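Local coordinates for C2 domain protein (Scophthalmus maximus, PDB 3W56) that binds calcium ions through the loops of its C2 domain and, as in related C2 domains, probably attaches to phospholipid membranes in a calcium-dependent way, at residues A[56-61]-A[67-72]. Numbering follows the deposited sequence.
Sequences GETSVN and PWWTEE
S59 is gripped twice by the carboxylate of E71. Its backbone N donates to E71 OE2 at 2.9 Å and nearly straight (163°), from above the carboxylate plane. The hydroxyl OG of S59 donates to the syn lone pair of the same E71 OE2, at 2.8 Å. A bend at chi2 (88°) folds the E71 chain back so that its carboxylate reaches S59. The other oxygen, E71 OE1, accepts from a water 2.8 Å away, which also takes the N-H of T70.

Beside this clamp, T58 lies over one face of the W69 indole. T58 CB makes a CH-pi contact 3.8 Å from the centroid of the five-membered ring. W69 NE1 gives a weak, bent bond to S59 O at 3.0 Å. T58 OG1 donates to that same carbonyl, S59 O, at 2.9 Å and also bonds to V46 N. P67 CB sits over the opposite face of the indole, near the rim.

N61 closes the far end. Its amide packs on P67, with N61 CG 3.5 Å from P67 CB, and its ND2 bonds weakly to W68 O. N64 holds N61 OD1. The side chains of calcium-site residues N63 and D43 are each about 7 Å from that of N61; no calcium is bound here.

The pairing draws together the two ends of a calcium-binding loop of the C2 beta-sandwich. Residues 58-61 continue from edge strand 53-57 and bond to strand 44-50, while 67-72 run along strand 22-32 of the other sheet into strand 73-78.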
ATOM      1  N   GLY A  56      -4.094  -1.693  -8.660  1.00 20.41           N
ATOM      2  CA  GLY A  56      -3.390  -2.958  -8.634  1.00 21.25           C
ATOM      3  C   GLY A  56      -2.966  -3.449  -7.252  1.00 20.30           C
ATOM      4  O   GLY A  56      -3.452  -2.985  -6.210  1.00 18.14           O
ATOM      5  N   GLU A  57      -2.142  -4.475  -7.249  1.00 13.91           N
ATOM      6  CA  GLU A  57      -1.656  -5.023  -6.003  1.00 22.39           C
ATOM      7  C   GLU A  57      -0.232  -5.449  -6.215  1.00 22.05           C
ATOM      8  O   GLU A  57       0.184  -5.741  -7.363  1.00 19.53           O
ATOM      9  CB  GLU A  57      -2.528  -6.163  -5.441  1.00 28.77           C
ATOM     10  CG  GLU A  57      -3.164  -7.090  -6.420  1.00 27.93           C
ATOM     11  CD  GLU A  57      -4.043  -8.139  -5.705  1.00 17.72           C
ATOM     12  OE1 GLU A  57      -3.557  -9.289  -5.541  1.00 29.79           O
ATOM     13  OE2 GLU A  57      -5.193  -7.804  -5.284  1.00 30.28           O
ATOM     14  N   THR A  58       0.542  -5.424  -5.125  1.00 13.71           N
ATOM     15  CA  THR A  58       1.806  -6.121  -5.197  1.00 13.88           C
ATOM     16  C   THR A  58       1.695  -7.641  -5.319  1.00 16.08           C
ATOM     17  O   THR A  58       0.700  -8.245  -4.943  1.00 19.09           O
ATOM     18  CB  THR A  58       2.673  -5.882  -3.942  1.00 10.07           C
ATOM     19  OG1 THR A  58       2.116  -6.513  -2.763  1.00 13.36           O
ATOM     20  CG2 THR A  58       2.823  -4.370  -3.675  1.00 12.93           C
ATOM     21  N   SER A  59       2.815  -8.229  -5.732  1.00 14.94           N
ATOM     22  CA  SER A  59       3.069  -9.639  -5.512  1.00 20.09           C
ATOM     23  C   SER A  59       3.101  -9.994  -4.015  1.00 19.35           C
ATOM     24  O   SER A  59       3.206  -9.136  -3.119  1.00 14.47           O
ATOM     25  CB  SER A  59       4.360 -10.079  -6.258  1.00 15.76           C
ATOM     26  OG  SER A  59       5.543  -9.508  -5.639  1.00 17.99           O
ATOM     27  N   VAL A  60       2.897 -11.269  -3.729  1.00 17.33           N
ATOM     28  CA  VAL A  60       2.972 -11.808  -2.397  1.00 18.40           C
ATOM     29  C   VAL A  60       4.428 -12.016  -2.009  1.00 18.65           C
ATOM     30  O   VAL A  60       5.257 -12.607  -2.750  1.00 18.30           O
ATOM     31  CB  VAL A  60       2.191 -13.120  -2.258  1.00 22.37           C
ATOM     32  CG1 VAL A  60       2.343 -13.636  -0.843  1.00 22.31           C
ATOM     33  CG2 VAL A  60       0.748 -12.874  -2.643  1.00 23.42           C
ATOM     34  N   ASN A  61       4.761 -11.403  -0.888  1.00 14.88           N
ATOM     35  CA  ASN A  61       6.082 -11.606  -0.305  1.00 19.62           C
ATOM     36  C   ASN A  61       5.963 -12.669   0.788  1.00 21.16           C
ATOM     37  O   ASN A  61       5.589 -12.413   1.951  1.00 20.11           O
ATOM     38  CB  ASN A  61       6.689 -10.260   0.125  1.00 15.72           C
ATOM     39  CG  ASN A  61       8.204 -10.326   0.418  1.00 17.92           C
ATOM     40  OD1 ASN A  61       8.685 -11.255   1.075  1.00 20.46           O
ATOM     41  ND2 ASN A  61       8.933  -9.279   0.026  1.00 18.62           N
ATOM     42  N   PRO A  67       8.546  -7.523   4.908  1.00 12.09           N
ATOM     43  CA  PRO A  67       8.754  -7.504   3.453  1.00 10.86           C
ATOM     44  C   PRO A  67       9.031  -6.072   2.958  1.00 11.74           C
ATOM     45  O   PRO A  67       8.590  -5.066   3.520  1.00 12.76           O
ATOM     46  CB  PRO A  67       7.388  -7.986   2.923  1.00 13.50           C
ATOM     47  CG  PRO A  67       6.408  -7.584   3.969  1.00 14.91           C
ATOM     48  CD  PRO A  67       7.125  -7.752   5.254  1.00 13.22           C
ATOM     49  N   TRP A  68       9.732  -5.956   1.829  1.00  8.63           N
ATOM     50  CA  TRP A  68       9.570  -4.725   1.035  1.00  7.70           C
ATOM     51  C   TRP A  68       9.230  -5.199  -0.351  1.00  8.48           C
ATOM     52  O   TRP A  68       9.581  -6.315  -0.672  1.00 11.89           O
ATOM     53  CB  TRP A  68      10.849  -3.851   1.046  1.00  8.56           C
ATOM     54  CG  TRP A  68      12.086  -4.448   0.379  1.00  9.08           C
ATOM     55  CD1 TRP A  68      13.007  -5.333   0.922  1.00  6.31           C
ATOM     56  CD2 TRP A  68      12.515  -4.217  -0.997  1.00  7.71           C
ATOM     57  NE1 TRP A  68      13.987  -5.631  -0.020  1.00 12.31           N
ATOM     58  CE2 TRP A  68      13.719  -4.944  -1.180  1.00 10.25           C
ATOM     59  CE3 TRP A  68      12.036  -3.418  -2.029  1.00 10.96           C
ATOM     60  CZ2 TRP A  68      14.423  -4.924  -2.378  1.00 11.23           C
ATOM     61  CZ3 TRP A  68      12.707  -3.406  -3.237  1.00  9.58           C
ATOM     62  CH2 TRP A  68      13.929  -4.136  -3.393  1.00 14.83           C
ATOM     63  N   TRP A  69       8.483  -4.387  -1.074  1.00 11.66           N
ATOM     64  CA  TRP A  69       8.111  -4.725  -2.471  1.00  9.86           C
ATOM     65  C   TRP A  69       8.797  -3.821  -3.451  1.00  9.53           C
ATOM     66  O   TRP A  69       9.000  -2.570  -3.248  1.00  9.58           O
ATOM     67  CB  TRP A  69       6.598  -4.597  -2.644  1.00 11.56           C
ATOM     68  CG  TRP A  69       5.826  -5.598  -1.802  1.00 10.03           C
ATOM     69  CD1 TRP A  69       5.460  -6.865  -2.177  1.00 11.10           C
ATOM     70  CD2 TRP A  69       5.381  -5.435  -0.453  1.00  9.70           C
ATOM     71  NE1 TRP A  69       4.777  -7.481  -1.160  1.00 13.34           N
ATOM     72  CE2 TRP A  69       4.698  -6.643  -0.083  1.00 10.62           C
ATOM     73  CE3 TRP A  69       5.459  -4.398   0.471  1.00  8.21           C
ATOM     74  CZ2 TRP A  69       4.122  -6.827   1.161  1.00 13.54           C
ATOM     75  CZ3 TRP A  69       4.817  -4.571   1.711  1.00  9.77           C
ATOM     76  CH2 TRP A  69       4.160  -5.784   2.035  1.00  9.44           C
ATOM     77  N   THR A  70       9.109  -4.418  -4.618  1.00  9.60           N
ATOM     78  CA  THR A  70       9.734  -3.643  -5.714  1.00 15.55           C
ATOM     79  C   THR A  70       8.685  -2.807  -6.510  1.00  5.70           C
ATOM     80  O   THR A  70       9.028  -1.774  -7.075  1.00  8.28           O
ATOM     81  CB  THR A  70      10.392  -4.591  -6.793  1.00 13.12           C
ATOM     82  OG1 THR A  70       9.429  -5.543  -7.248  1.00 24.72           O
ATOM     83  CG2 THR A  70      11.511  -5.362  -6.179  1.00 16.86           C
ATOM     84  N   GLU A  71       7.463  -3.282  -6.410  1.00  8.40           N
ATOM     85  CA  GLU A  71       6.349  -2.680  -7.139  1.00  7.87           C
ATOM     86  C   GLU A  71       6.145  -1.216  -6.875  1.00 14.10           C
ATOM     87  O   GLU A  71       6.243  -0.717  -5.727  1.00 14.42           O
ATOM     88  CB  GLU A  71       5.058  -3.464  -7.073  1.00 10.67           C
ATOM     89  CG  GLU A  71       5.096  -4.839  -7.606  1.00 15.97           C
ATOM     90  CD  GLU A  71       5.513  -5.909  -6.636  1.00 20.34           C
ATOM     91  OE1 GLU A  71       6.156  -5.670  -5.552  1.00 19.19           O
ATOM     92  OE2 GLU A  71       5.172  -7.052  -6.952  1.00 16.07           O
ATOM     93  N   GLU A  72       5.928  -0.481  -7.943  1.00 10.06           N
ATOM     94  CA  GLU A  72       5.502   0.876  -7.900  1.00  9.42           C
ATOM     95  C   GLU A  72       4.186   0.938  -8.690  1.00 12.31           C
ATOM     96  O   GLU A  72       3.927   0.074  -9.582  1.00 13.68           O
ATOM     97  CB  GLU A  72       6.564   1.805  -8.419  1.00 14.82           C
ATOM     98  CG  GLU A  72       7.958   1.446  -7.856  1.00 13.33           C
ATOM     99  CD  GLU A  72       8.981   2.496  -8.144  1.00 24.34           C
ATOM    100  OE1 GLU A  72      10.015   2.393  -7.421  1.00 28.06           O
ATOM    101  OE2 GLU A  72       8.740   3.371  -9.039  1.00 25.48           O
TER
HETATM  102  O   HOH W   1       8.163  -7.437  -4.697  1.00 18.32           O
HETATM  103  O   HOH W   2      11.580  -8.272   1.001  1.00 14.84           O